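Local coordinates for hypothetical protein MTH1187 (Methanothermobacter thermautotrophicus, PDB 1LXN) that is of unknown function, belongs to the UPF0045 family, whose sequences resemble thiamine-binding proteins, and assembles as a homotetramer, at residues A[1-6]-A[77-82]; A[6-11]-A[70-75]; A[27-32]-A[58-63]; A[44-49]-A[86-91]. One frame throughout, in Å; residues are numbered along the deposited sequence.

Contact 1 of 4, residues A[1-6]-A[77-82]; sequences MITAEL and KIDDRR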
loop_
_atom_site.group_PDB
_atom_site.type_symbol
_atom_site.label_atom_id
_atom_site.label_comp_id
_atom_site.label_asym_id
_atom_site.label_seq_id
_atom_site.Cartn_x
_atom_site.Cartn_y
_atom_site.Cartn_z
HETATM N N MSE A 1 4.605 -10.014 -11.463
HETATM C CA MSE A 1 3.585 -9.981 -10.369
HETATM C C MSE A 1 4.181 -9.838 -8.969
HETATM O O MSE A 1 4.580 -10.824 -8.349
HETATM C CB MSE A 1 2.722 -11.243 -10.408
HETATM C CG MSE A 1 1.718 -11.321 -9.267
HETATM SE SE MSE A 1 0.675 -9.692 -9.113
HETATM C CE MSE A 1 -0.655 -10.056 -10.481
ATOM N N ILE A 2 4.225 -8.609 -8.471
ATOM C CA ILE A 2 4.765 -8.336 -7.142
ATOM C C ILE A 2 3.620 -7.999 -6.179
ATOM O O ILE A 2 2.705 -7.251 -6.533
ATOM C CB ILE A 2 5.746 -7.131 -7.181
ATOM C CG1 ILE A 2 6.853 -7.389 -8.203
ATOM C CG2 ILE A 2 6.354 -6.897 -5.811
ATOM C CD1 ILE A 2 7.807 -6.212 -8.396
ATOM N N THR A 3 3.658 -8.563 -4.974
ATOM C CA THR A 3 2.633 -8.261 -3.973
ATOM C C THR A 3 3.277 -7.456 -2.850
ATOM O O THR A 3 4.443 -7.662 -2.503
ATOM C CB THR A 3 1.984 -9.537 -3.363
ATOM O OG1 THR A 3 3.007 -10.419 -2.880
ATOM C CG2 THR A 3 1.115 -10.247 -4.399
ATOM N N ALA A 4 2.514 -6.537 -2.277
ATOM C CA ALA A 4 3.043 -5.699 -1.219
ATOM C C ALA A 4 1.943 -5.138 -0.341
ATOM O O ALA A 4 0.758 -5.272 -0.641
ATOM C CB ALA A 4 3.847 -4.547 -1.836
ATOM N N GLU A 5 2.357 -4.509 0.750
ATOM C CA GLU A 5 1.434 -3.868 1.668
ATOM C C GLU A 5 2.023 -2.522 2.049
ATOM O O GLU A 5 3.216 -2.412 2.338
ATOM C CB GLU A 5 1.215 -4.701 2.932
ATOM C CG GLU A 5 0.318 -3.989 3.926
ATOM C CD GLU A 5 -0.162 -4.886 5.046
ATOM O OE1 GLU A 5 -0.923 -4.392 5.905
ATOM O OE2 GLU A 5 0.217 -6.077 5.070
ATOM N N LEU A 6 1.178 -1.500 2.058
ATOM C CA LEU A 6 1.620 -0.157 2.382
ATOM C C LEU A 6 0.766 0.494 3.458
ATOM O O LEU A 6 -0.463 0.436 3.404
ATOM C CB LEU A 6 1.570 0.710 1.124
ATOM C CG LEU A 6 1.800 2.204 1.349
ATOM C CD1 LEU A 6 3.269 2.460 1.694
ATOM C CD2 LEU A 6 1.389 2.964 0.094
ATOM N N LYS A 77 5.974 -3.418 2.777
ATOM C CA LYS A 77 6.414 -4.804 2.805
ATOM C C LYS A 77 6.289 -5.288 1.372
ATOM O O LYS A 77 5.243 -5.122 0.748
ATOM C CB LYS A 77 5.516 -5.672 3.690
ATOM C CG LYS A 77 5.510 -5.323 5.163
ATOM C CD LYS A 77 4.782 -6.404 5.974
ATOM C CE LYS A 77 3.386 -6.704 5.416
ATOM N NZ LYS A 77 2.663 -7.772 6.174
ATOM N N ILE A 78 7.354 -5.879 0.851
ATOM C CA ILE A 78 7.348 -6.385 -0.509
ATOM C C ILE A 78 7.618 -7.887 -0.540
ATOM O O ILE A 78 8.588 -8.372 0.050
ATOM C CB ILE A 78 8.431 -5.698 -1.379
ATOM C CG1 ILE A 78 8.277 -4.178 -1.328
ATOM C CG2 ILE A 78 8.320 -6.183 -2.819
ATOM C CD1 ILE A 78 9.349 -3.434 -2.103
ATOM N N ASP A 79 6.745 -8.620 -1.218
ATOM C CA ASP A 79 6.913 -10.058 -1.377
ATOM C C ASP A 79 7.130 -10.234 -2.878
ATOM O O ASP A 79 6.188 -10.213 -3.657
ATOM C CB ASP A 79 5.658 -10.813 -0.929
ATOM C CG ASP A 79 5.823 -12.330 -1.019
ATOM O OD1 ASP A 79 4.829 -13.052 -0.811
ATOM O OD2 ASP A 79 6.948 -12.804 -1.293
ATOM N N ASP A 80 8.383 -10.387 -3.277
ATOM C CA ASP A 80 8.718 -10.526 -4.687
ATOM C C ASP A 80 9.100 -11.965 -5.005
ATOM O O ASP A 80 10.221 -12.391 -4.729
ATOM C CB ASP A 80 9.874 -9.578 -5.017
ATOM C CG ASP A 80 10.136 -9.458 -6.506
ATOM O OD1 ASP A 80 9.438 -10.124 -7.304
ATOM O OD2 ASP A 80 11.055 -8.690 -6.873
ATOM N N ARG A 81 8.163 -12.713 -5.579
ATOM C CA ARG A 81 8.421 -14.108 -5.914
ATOM C C ARG A 81 8.609 -14.267 -7.419
ATOM O O ARG A 81 7.692 -14.016 -8.203
ATOM C CB ARG A 81 7.272 -14.995 -5.420
ATOM C CG ARG A 81 7.558 -16.479 -5.571
ATOM C CD ARG A 81 6.496 -17.338 -4.915
ATOM N NE ARG A 81 6.838 -18.755 -4.995
ATOM C CZ ARG A 81 6.057 -19.747 -4.579
ATOM N NH1 ARG A 81 4.871 -19.487 -4.037
ATOM N NH2 ARG A 81 6.457 -21.006 -4.726
ATOM N N ARG A 82 9.804 -14.703 -7.806
ATOM C CA ARG A 82 10.159 -14.866 -9.209
ATOM C C ARG A 82 10.006 -16.266 -9.816
ATOM O O ARG A 82 10.069 -16.412 -11.039
ATOM C CB ARG A 82 11.601 -14.377 -9.425
ATOM C CG ARG A 82 11.812 -12.898 -9.097
ATOM C CD ARG A 82 10.907 -12.024 -9.950
ATOM N NE ARG A 82 10.937 -10.615 -9.569
ATOM C CZ ARG A 82 11.796 -9.721 -10.053
ATOM N NH1 ARG A 82 12.710 -10.091 -10.945
ATOM N NH2 ARG A 82 11.732 -8.453 -9.658
HETATM O O HOH W 1 5.536 -11.753 -6.067
#

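Contact 2 of 4, residues A[6-11]-A[70-75]; sequences LTVIPL and DRVYTT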
loop_
_atom_site.group_PDB
_atom_site.type_symbol
_atom_site.label_atom_id
_atom_site.label_comp_id
_atom_site.label_asym_id
_atom_site.label_seq_id
_atom_site.Cartn_x
_atom_site.Cartn_y
_atom_site.Cartn_z
ATOM N N LEU A 6 1.178 -1.500 2.058
ATOM C CA LEU A 6 1.620 -0.157 2.382
ATOM C C LEU A 6 0.766 0.494 3.458
ATOM O O LEU A 6 -0.463 0.436 3.404
ATOM C CB LEU A 6 1.570 0.710 1.124
ATOM C CG LEU A 6 1.800 2.204 1.349
ATOM C CD1 LEU A 6 3.269 2.460 1.694
ATOM C CD2 LEU A 6 1.389 2.964 0.094
ATOM N N THR A 7 1.423 1.107 4.437
ATOM C CA THR A 7 0.715 1.820 5.489
ATOM C C THR A 7 1.412 3.169 5.618
ATOM O O THR A 7 2.624 3.234 5.834
ATOM C CB THR A 7 0.776 1.095 6.857
ATOM O OG1 THR A 7 2.062 1.306 7.449
ATOM C CG2 THR A 7 0.555 -0.407 6.688
ATOM N N VAL A 8 0.653 4.241 5.431
ATOM C CA VAL A 8 1.181 5.591 5.551
ATOM C C VAL A 8 0.490 6.142 6.789
ATOM O O VAL A 8 -0.724 6.317 6.796
ATOM C CB VAL A 8 0.821 6.452 4.325
ATOM C CG1 VAL A 8 1.482 7.821 4.438
ATOM C CG2 VAL A 8 1.266 5.752 3.048
ATOM N N ILE A 9 1.261 6.402 7.838
ATOM C CA ILE A 9 0.693 6.883 9.088
ATOM C C ILE A 9 1.200 8.262 9.492
ATOM O O ILE A 9 2.362 8.428 9.841
ATOM C CB ILE A 9 1.000 5.889 10.239
ATOM C CG1 ILE A 9 0.596 4.468 9.826
ATOM C CG2 ILE A 9 0.257 6.300 11.501
ATOM C CD1 ILE A 9 0.915 3.397 10.864
ATOM N N PRO A 10 0.332 9.277 9.427
ATOM C CA PRO A 10 0.769 10.622 9.815
ATOM C C PRO A 10 0.837 10.672 11.337
ATOM O O PRO A 10 -0.015 10.099 12.015
ATOM C CB PRO A 10 -0.323 11.520 9.237
ATOM C CG PRO A 10 -1.553 10.642 9.315
ATOM C CD PRO A 10 -1.032 9.292 8.866
ATOM N N LEU A 11 1.858 11.339 11.865
ATOM C CA LEU A 11 2.049 11.454 13.307
ATOM C C LEU A 11 1.874 12.904 13.788
ATOM O O LEU A 11 2.184 13.845 13.063
ATOM C CB LEU A 11 3.449 10.950 13.673
ATOM C CG LEU A 11 3.833 9.551 13.172
ATOM C CD1 LEU A 11 5.258 9.224 13.605
ATOM C CD2 LEU A 11 2.860 8.518 13.736
ATOM N N ASP A 70 2.991 16.942 9.231
ATOM C CA ASP A 70 4.381 17.362 9.372
ATOM C C ASP A 70 5.321 16.199 9.680
ATOM O O ASP A 70 6.540 16.383 9.769
ATOM C CB ASP A 70 4.502 18.419 10.469
ATOM C CG ASP A 70 4.133 19.811 9.982
ATOM O OD1 ASP A 70 3.777 20.657 10.829
ATOM O OD2 ASP A 70 4.214 20.062 8.760
ATOM N N ARG A 71 4.756 15.009 9.861
ATOM C CA ARG A 71 5.560 13.826 10.137
ATOM C C ARG A 71 4.834 12.572 9.671
ATOM O O ARG A 71 3.776 12.221 10.191
ATOM C CB ARG A 71 5.883 13.720 11.631
ATOM C CG ARG A 71 6.874 12.605 11.953
ATOM C CD ARG A 71 7.250 12.561 13.421
ATOM N NE ARG A 71 8.253 11.527 13.687
ATOM C CZ ARG A 71 8.827 11.320 14.873
ATOM N NH1 ARG A 71 8.502 12.078 15.914
ATOM N NH2 ARG A 71 9.727 10.349 15.021
ATOM N N VAL A 72 5.406 11.900 8.681
ATOM C CA VAL A 72 4.795 10.696 8.149
ATOM C C VAL A 72 5.658 9.458 8.372
ATOM O O VAL A 72 6.857 9.442 8.069
ATOM C CB VAL A 72 4.483 10.860 6.645
ATOM C CG1 VAL A 72 3.713 9.661 6.135
ATOM C CG2 VAL A 72 3.669 12.135 6.427
ATOM N N TYR A 73 5.028 8.426 8.925
ATOM C CA TYR A 73 5.683 7.161 9.209
ATOM C C TYR A 73 5.129 6.152 8.215
ATOM O O TYR A 73 3.980 5.715 8.334
ATOM C CB TYR A 73 5.359 6.713 10.629
ATOM C CG TYR A 73 6.091 5.459 11.046
ATOM C CD1 TYR A 73 7.453 5.491 11.350
ATOM C CD2 TYR A 73 5.421 4.240 11.141
ATOM C CE1 TYR A 73 8.123 4.339 11.741
ATOM C CE2 TYR A 73 6.087 3.083 11.530
ATOM C CZ TYR A 73 7.430 3.141 11.829
ATOM O OH TYR A 73 8.081 2.000 12.231
ATOM N N THR A 74 5.948 5.781 7.237
ATOM C CA THR A 74 5.511 4.860 6.201
ATOM C C THR A 74 6.192 3.502 6.237
ATOM O O THR A 74 7.414 3.392 6.410
ATOM C CB THR A 74 5.703 5.500 4.810
ATOM O OG1 THR A 74 4.827 6.623 4.696
ATOM C CG2 THR A 74 5.394 4.511 3.698
ATOM N N THR A 75 5.380 2.469 6.063
ATOM C CA THR A 75 5.858 1.100 6.071
ATOM C C THR A 75 5.476 0.414 4.760
ATOM O O THR A 75 4.348 0.538 4.279
ATOM C CB THR A 75 5.251 0.315 7.261
ATOM O OG1 THR A 75 5.696 0.899 8.493
ATOM C CG2 THR A 75 5.678 -1.144 7.219
HETATM O O HOH W 2 3.580 2.979 8.926
HETATM O O HOH W 3 1.355 15.876 11.701
#

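Contact 3 of 4, residues A[27-32]-A[58-63]; sequences EALKKL and KAAHEA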
loop_
_atom_site.group_PDB
_atom_site.type_symbol
_atom_site.label_atom_id
_atom_site.label_comp_id
_atom_site.label_asym_id
_atom_site.label_seq_id
_atom_site.Cartn_x
_atom_site.Cartn_y
_atom_site.Cartn_z
ATOM N N GLU A 27 -5.771 7.747 -2.853
ATOM C CA GLU A 27 -6.150 8.528 -4.019
ATOM C C GLU A 27 -4.911 8.772 -4.883
ATOM O O GLU A 27 -4.992 8.773 -6.113
ATOM C CB GLU A 27 -6.749 9.866 -3.583
ATOM C CG GLU A 27 -7.731 10.458 -4.579
ATOM C CD GLU A 27 -9.150 9.931 -4.388
ATOM O OE1 GLU A 27 -9.774 10.265 -3.350
ATOM O OE2 GLU A 27 -9.637 9.182 -5.267
ATOM N N ALA A 28 -3.766 8.977 -4.237
ATOM C CA ALA A 28 -2.523 9.210 -4.967
ATOM C C ALA A 28 -2.053 7.916 -5.631
ATOM O O ALA A 28 -1.532 7.938 -6.745
ATOM C CB ALA A 28 -1.449 9.745 -4.026
ATOM N N LEU A 29 -2.249 6.794 -4.934
ATOM C CA LEU A 29 -1.879 5.461 -5.422
ATOM C C LEU A 29 -2.643 5.114 -6.693
ATOM O O LEU A 29 -2.081 4.567 -7.638
ATOM C CB LEU A 29 -2.220 4.388 -4.378
ATOM C CG LEU A 29 -1.258 4.080 -3.242
ATOM C CD1 LEU A 29 -1.954 3.232 -2.189
ATOM C CD2 LEU A 29 -0.049 3.350 -3.802
ATOM N N LYS A 30 -3.936 5.419 -6.684
ATOM C CA LYS A 30 -4.828 5.135 -7.803
ATOM C C LYS A 30 -4.368 5.686 -9.149
ATOM O O LYS A 30 -4.813 5.212 -10.193
ATOM C CB LYS A 30 -6.228 5.684 -7.501
ATOM C CG LYS A 30 -6.910 5.034 -6.316
ATOM C CD LYS A 30 -8.209 5.747 -5.943
ATOM C CE LYS A 30 -9.241 5.688 -7.060
ATOM N NZ LYS A 30 -10.517 6.369 -6.673
ATOM N N LYS A 31 -3.497 6.689 -9.127
ATOM C CA LYS A 31 -3.022 7.298 -10.363
ATOM C C LYS A 31 -1.911 6.518 -11.058
ATOM O O LYS A 31 -1.612 6.776 -12.225
ATOM C CB LYS A 31 -2.546 8.727 -10.097
ATOM C CG LYS A 31 -3.589 9.611 -9.433
ATOM C CD LYS A 31 -3.106 11.049 -9.358
ATOM C CE LYS A 31 -4.062 11.916 -8.550
ATOM N NZ LYS A 31 -5.476 11.630 -8.912
ATOM N N LEU A 32 -1.295 5.576 -10.348
ATOM C CA LEU A 32 -0.220 4.775 -10.926
ATOM C C LEU A 32 -0.772 3.463 -11.453
ATOM O O LEU A 32 -1.906 3.098 -11.155
ATOM C CB LEU A 32 0.886 4.508 -9.892
ATOM C CG LEU A 32 1.826 5.679 -9.548
ATOM C CD1 LEU A 32 2.498 6.188 -10.825
ATOM C CD2 LEU A 32 1.058 6.808 -8.886
ATOM N N LYS A 58 5.881 6.384 -3.208
ATOM C CA LYS A 58 6.324 7.764 -3.025
ATOM C C LYS A 58 5.125 8.695 -3.141
ATOM O O LYS A 58 4.971 9.625 -2.354
ATOM C CB LYS A 58 7.368 8.165 -4.074
ATOM C CG LYS A 58 8.779 7.683 -3.772
ATOM C CD LYS A 58 9.786 8.165 -4.814
ATOM C CE LYS A 58 9.514 7.553 -6.181
ATOM N NZ LYS A 58 10.573 7.892 -7.180
ATOM N N ALA A 59 4.271 8.434 -4.122
ATOM C CA ALA A 59 3.089 9.256 -4.333
ATOM C C ALA A 59 2.164 9.247 -3.112
ATOM O O ALA A 59 1.669 10.297 -2.694
ATOM C CB ALA A 59 2.333 8.775 -5.564
ATOM N N ALA A 60 1.939 8.064 -2.544
ATOM C CA ALA A 60 1.065 7.938 -1.385
ATOM C C ALA A 60 1.657 8.694 -0.204
ATOM O O ALA A 60 0.957 9.444 0.475
ATOM C CB ALA A 60 0.859 6.469 -1.034
ATOM N N HIS A 61 2.953 8.498 0.024
ATOM C CA HIS A 61 3.668 9.163 1.106
ATOM C C HIS A 61 3.557 10.692 0.985
ATOM O O HIS A 61 3.225 11.378 1.955
ATOM C CB HIS A 61 5.142 8.749 1.076
ATOM C CG HIS A 61 5.967 9.332 2.186
ATOM N ND1 HIS A 61 6.084 8.731 3.422
ATOM C CD2 HIS A 61 6.738 10.447 2.234
ATOM C CE1 HIS A 61 6.895 9.447 4.182
ATOM N NE2 HIS A 61 7.305 10.492 3.485
ATOM N N GLU A 62 3.837 11.210 -0.209
ATOM C CA GLU A 62 3.792 12.651 -0.471
ATOM C C GLU A 62 2.397 13.240 -0.293
ATOM O O GLU A 62 2.260 14.368 0.165
ATOM C CB GLU A 62 4.265 12.950 -1.900
ATOM C CG GLU A 62 5.588 12.303 -2.278
ATOM C CD GLU A 62 6.797 13.161 -1.958
ATOM O OE1 GLU A 62 6.740 13.946 -0.982
ATOM O OE2 GLU A 62 7.812 13.037 -2.684
ATOM N N ALA A 63 1.368 12.484 -0.669
ATOM C CA ALA A 63 -0.003 12.965 -0.548
ATOM C C ALA A 63 -0.367 13.250 0.905
ATOM O O ALA A 63 -1.112 14.181 1.190
ATOM C CB ALA A 63 -0.982 11.947 -1.146
#

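Contact 4 of 4, residues A[44-49]-A[86-91]; sequences LLEAED and RGLRDK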
loop_
_atom_site.group_PDB
_atom_site.type_symbol
_atom_site.label_atom_id
_atom_site.label_comp_id
_atom_site.label_asym_id
_atom_site.label_seq_id
_atom_site.Cartn_x
_atom_site.Cartn_y
_atom_site.Cartn_z
ATOM N N LEU A 44 -3.180 -3.237 0.429
ATOM C CA LEU A 44 -2.515 -4.314 -0.296
ATOM C C LEU A 44 -2.287 -3.860 -1.737
ATOM O O LEU A 44 -3.114 -3.160 -2.307
ATOM C CB LEU A 44 -3.394 -5.567 -0.265
ATOM C CG LEU A 44 -3.339 -6.516 0.946
ATOM C CD1 LEU A 44 -2.931 -5.787 2.193
ATOM C CD2 LEU A 44 -4.695 -7.189 1.119
ATOM N N LEU A 45 -1.163 -4.257 -2.325
ATOM C CA LEU A 45 -0.847 -3.853 -3.690
ATOM C C LEU A 45 -0.308 -4.979 -4.561
ATOM O O LEU A 45 0.251 -5.961 -4.071
ATOM C CB LEU A 45 0.202 -2.733 -3.672
ATOM C CG LEU A 45 -0.083 -1.445 -2.885
ATOM C CD1 LEU A 45 1.218 -0.685 -2.654
ATOM C CD2 LEU A 45 -1.080 -0.586 -3.650
ATOM N N GLU A 46 -0.481 -4.809 -5.866
ATOM C CA GLU A 46 0.040 -5.736 -6.861
ATOM C C GLU A 46 0.608 -4.834 -7.950
ATOM O O GLU A 46 -0.046 -3.880 -8.391
ATOM C CB GLU A 46 -1.054 -6.626 -7.446
ATOM C CG GLU A 46 -1.711 -7.544 -6.444
ATOM C CD GLU A 46 -2.745 -8.438 -7.096
ATOM O OE1 GLU A 46 -3.220 -8.074 -8.192
ATOM O OE2 GLU A 46 -3.088 -9.490 -6.514
ATOM N N ALA A 47 1.833 -5.120 -8.365
ATOM C CA ALA A 47 2.487 -4.321 -9.391
ATOM C C ALA A 47 3.215 -5.248 -10.348
ATOM O O ALA A 47 3.512 -6.390 -10.004
ATOM C CB ALA A 47 3.472 -3.347 -8.740
ATOM N N GLU A 48 3.496 -4.753 -11.549
ATOM C CA GLU A 48 4.196 -5.536 -12.558
ATOM C C GLU A 48 5.707 -5.369 -12.456
ATOM O O GLU A 48 6.462 -6.180 -12.985
ATOM C CB GLU A 48 3.740 -5.123 -13.958
ATOM C CG GLU A 48 2.389 -5.675 -14.368
ATOM C CD GLU A 48 1.917 -5.103 -15.696
ATOM O OE1 GLU A 48 0.960 -5.663 -16.276
ATOM O OE2 GLU A 48 2.501 -4.089 -16.153
ATOM N N ASP A 49 6.152 -4.308 -11.798
ATOM C CA ASP A 49 7.583 -4.080 -11.642
ATOM C C ASP A 49 7.866 -3.190 -10.441
ATOM O O ASP A 49 6.988 -2.477 -9.962
ATOM C CB ASP A 49 8.177 -3.477 -12.923
ATOM C CG ASP A 49 7.539 -2.153 -13.303
ATOM O OD1 ASP A 49 7.863 -1.122 -12.683
ATOM O OD2 ASP A 49 6.706 -2.148 -14.225
ATOM N N ARG A 86 2.062 -15.206 -8.300
ATOM C CA ARG A 86 1.080 -15.268 -7.229
ATOM C C ARG A 86 0.530 -13.900 -6.858
ATOM O O ARG A 86 1.259 -13.051 -6.348
ATOM C CB ARG A 86 1.705 -15.902 -5.981
ATOM C CG ARG A 86 2.138 -17.351 -6.144
ATOM C CD ARG A 86 1.014 -18.320 -5.808
ATOM N NE ARG A 86 1.487 -19.706 -5.773
ATOM C CZ ARG A 86 1.772 -20.423 -6.856
ATOM N NH1 ARG A 86 1.625 -19.891 -8.064
ATOM N NH2 ARG A 86 2.223 -21.667 -6.730
ATOM N N GLY A 87 -0.756 -13.690 -7.115
ATOM C CA GLY A 87 -1.382 -12.435 -6.751
ATOM C C GLY A 87 -1.890 -12.554 -5.322
ATOM O O GLY A 87 -1.760 -13.609 -4.700
ATOM N N LEU A 88 -2.468 -11.478 -4.799
ATOM C CA LEU A 88 -2.988 -11.463 -3.438
ATOM C C LEU A 88 -3.970 -12.614 -3.208
ATOM O O LEU A 88 -3.851 -13.358 -2.230
ATOM C CB LEU A 88 -3.677 -10.116 -3.152
ATOM C CG LEU A 88 -2.794 -8.857 -3.214
ATOM C CD1 LEU A 88 -3.661 -7.609 -3.181
ATOM C CD2 LEU A 88 -1.813 -8.851 -2.053
ATOM N N ARG A 89 -4.935 -12.755 -4.113
ATOM C CA ARG A 89 -5.940 -13.808 -4.014
ATOM C C ARG A 89 -5.301 -15.202 -4.037
ATOM O O ARG A 89 -5.638 -16.061 -3.217
ATOM C CB ARG A 89 -6.953 -13.689 -5.163
ATOM C CG ARG A 89 -8.114 -14.683 -5.052
ATOM C CD ARG A 89 -8.866 -14.864 -6.377
ATOM N NE ARG A 89 -9.568 -13.655 -6.808
ATOM C CZ ARG A 89 -10.592 -13.108 -6.158
ATOM N NH1 ARG A 89 -11.045 -13.660 -5.037
ATOM N NH2 ARG A 89 -11.165 -12.004 -6.629
ATOM N N ASP A 90 -4.382 -15.426 -4.976
ATOM C CA ASP A 90 -3.704 -16.721 -5.088
ATOM C C ASP A 90 -3.072 -17.117 -3.759
ATOM O O ASP A 90 -3.173 -18.264 -3.335
ATOM C CB ASP A 90 -2.593 -16.686 -6.150
ATOM C CG ASP A 90 -3.115 -16.426 -7.547
ATOM O OD1 ASP A 90 -4.179 -16.976 -7.900
ATOM O OD2 ASP A 90 -2.445 -15.682 -8.302
ATOM N N LYS A 91 -2.416 -16.162 -3.110
ATOM C CA LYS A 91 -1.755 -16.430 -1.839
ATOM C C LYS A 91 -2.751 -16.761 -0.737
ATOM O O LYS A 91 -2.488 -17.615 0.109
ATOM C CB LYS A 91 -0.891 -15.231 -1.434
ATOM C CG LYS A 91 0.213 -14.911 -2.448
ATOM C CD LYS A 91 0.986 -13.653 -2.067
ATOM C CE LYS A 91 1.672 -13.793 -0.716
ATOM N NZ LYS A 91 2.347 -12.517 -0.354
HETATM O O HOH W 4 -5.254 -10.895 -6.494
#

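Contact 1 of 4, residues A[1-6]-A[77-82]
The inner strand 2-10 of a four-stranded antiparallel sheet meets strand 72-79, outermost within this chain, their local axes 4.8 Å apart and 166° from parallel. Around Glu5 and Lys77 the ladder is regular: Glu5 N to Lys77 O and Lys77 N to Glu5 O are both 3.0 Å, each donor in the plane of the carbonyl it meets. At Thr3 and Asp79 it becomes uneven, since Asp79 N reaches Thr3 O at 2.8 Å while the return bond from Thr3 N to Asp79 O is 3.3 Å. Beyond it a water accepts from Arg81 N, close to Met1 O and Asp79 O.

Glu5 runs extended (chi1 176°) alongside Lys77, whose chain bends at chi3 so that NZ comes to 3.2 Å from Glu5 OE2, a weakly hydrogen-bonded salt bridge. An alanine here in place of Glu5 would remove the carboxylate, and the Lys77 ammonium would probably be less firmly placed along this face. Asp79, on the same face, turns its OD1 to Lys91. On the other face Ile2 CG2 lies beside Ile78 CG2, 3.7 Å away, under helix 50-66. Such pairing of the first and last strands is typical of the ferredoxin-like fold.

Contact 2 of 4, residues A[6-11]-A[70-75]
Backbone hydrogen bonds form the main framework of this antiparallel ladder. Thr7 and Thr75 exchange two of them, Ile9 and Tyr73 two more, and Leu11 N adds a fifth to Arg71 O at 2.7 Å. The last runs nearly along the C=O axis, whereas both bonds of the Ile9-Tyr73 pair, each 2.8 Å between N of one residue and O of the other, come from donors well above the carbonyl plane. Between the paired amides CA-H...O contacts help to close the strands, as from Thr74 CA to Thr7 O at 3.3 Å.

Water completes the polar part. One molecule donates to Tyr73 O and is hydrogen-bonded to both Thr7 OG1 and Thr75 OG1, linking the two threonines, which lie side by side. A second water donates to Leu11 O and accepts from Asp70 N.

Apolar contacts fall on both faces. On one, Val8 CG1 and Val72 CG1, both anti to their backbone N, cross obliquely at 3.4 Å, tight for two methyl groups; Leu6 CD1 reaches Thr74 CG2 at 3.6 Å. On the other, Leu11 CD1 rests against Tyr73 CB at 3.9 Å and meets the aliphatic part of the extended Arg71 chain at CD, also 3.9 Å away. An alanine here in place of Leu11 would take away the CD1 branch and would probably leave Tyr73 CB and the Arg71 chain less well packed.

Helix 50-66 covers the face of Leu6, Val8 and Val72 through Ala60, Val64 and Leu65, His61 hydrogen-bonds to Thr74, and helix 19-29 brings Tyr21 onto Pro10.

Contact 3 of 4, residues A[27-32]-A[58-63]
Glu27 begins the segment on the outer side of helix 19-29, where its OE2 forms a salt bridge with Lys30 NZ three residues on, at 3.3 Å; the ammonium nitrogen approaches nearly along the C-O axis. This pair lies within segment 27-32, and no hydrogen bond joins the two segments.

Ala28 is the point of closest backbone approach. Its single methyl carbon does most of the touching: CB sits 3.4 Å from Ala59 O, a carbonyl already engaged by Ala63 N within its own helix, and 3.7 Å from Ala63 CB. Ala59 CB lies a little further off. With alanines at Ala28, Ala59, Ala60 and Ala63 the backbones come close, Ala28 CA being 5.2 Å from Ala60 CA. These are the two helices of a ferredoxin-like βαββαβ fold, lying side by side on one face of the antiparallel sheet.

Leu29 packs along the flank of the partner helix, its CG anti to the carbonyl carbon (chi1 -84°) and 3.9 Å from Ala60 CB. Ala56 flanks the same side chain, and Leu6 of strand 2-10 meets both Leu29 and Ala60, so the leucine fills a corner between sheet and helix.

A type I turn spans Leu29 to Leu32, with Leu32 N bonded to Leu29 O at 3.0 Å. The turn directs Leu32 back to helix 50-66, where the CD2 branch touches Ala59 CB at 4.1 Å and the side chain also packs on Ala56 and Glu52.

Contact 4 of 4, residues A[44-49]-A[86-91]
Residues 44-47 of strand 42-47 pass the start of helix 88-98 without backbone pairing; the nearest alpha carbons, those of Glu46 and Gly87, are 6.8 Å apart. Gly87 is the N-cap, its psi of 178° extended before the chain coils at Leu88. A beta carbon on Gly87 would fall about 2.9 Å from Glu46 OE2, so the absence of a side chain lets the carboxylate in.

Glu46 reaches across with its chain extended beyond CG. Its OE2 takes the N-H of Leu88 through the anti lone pair, at 2.7 Å and nearly straight (163°), and a water donating to the same oxygen passes the link on to Arg89 N. Gly87 N is held by Asp90 OD2, 2.9 Å away, as in the reciprocal half of a capping box, though no box forms because Gly87 has no side chain. Leu88 crosses the side chains of Leu44 and Glu46 obliquely: CD1 lies 3.6 Å from Leu44 CB, and CG 3.7 Å from Glu46 CG.

Glu46 thus gives the Leu88 amide an acceptor from a separate strand. With two donors on OE2 and the positive end of the helix dipole beside it, the ionised form would probably be favoured.

Overall arrangement
Contacts 1 and 2 zip together the same two strands, 2-10 and 72-79, on opposite sides of the chain's centre with their own centres about 19 Å apart. Along the chain, contact 3 is nested inside contact 2, and contact 2 inside contact 1, so the first and last strands bracket both helices and the two middle strands. Contact 3 lies about 13 Å from contact 2, centre to centre, and Leu6 links contacts 1, 2 and 3. Contact 4 alternates with the others in sequence and joins the added helix 88-98 to the neighbouring strand 42-47, about 7 Å from contact 1 centre to centre, thereby tying the C-terminal helix to a ferredoxin-like core.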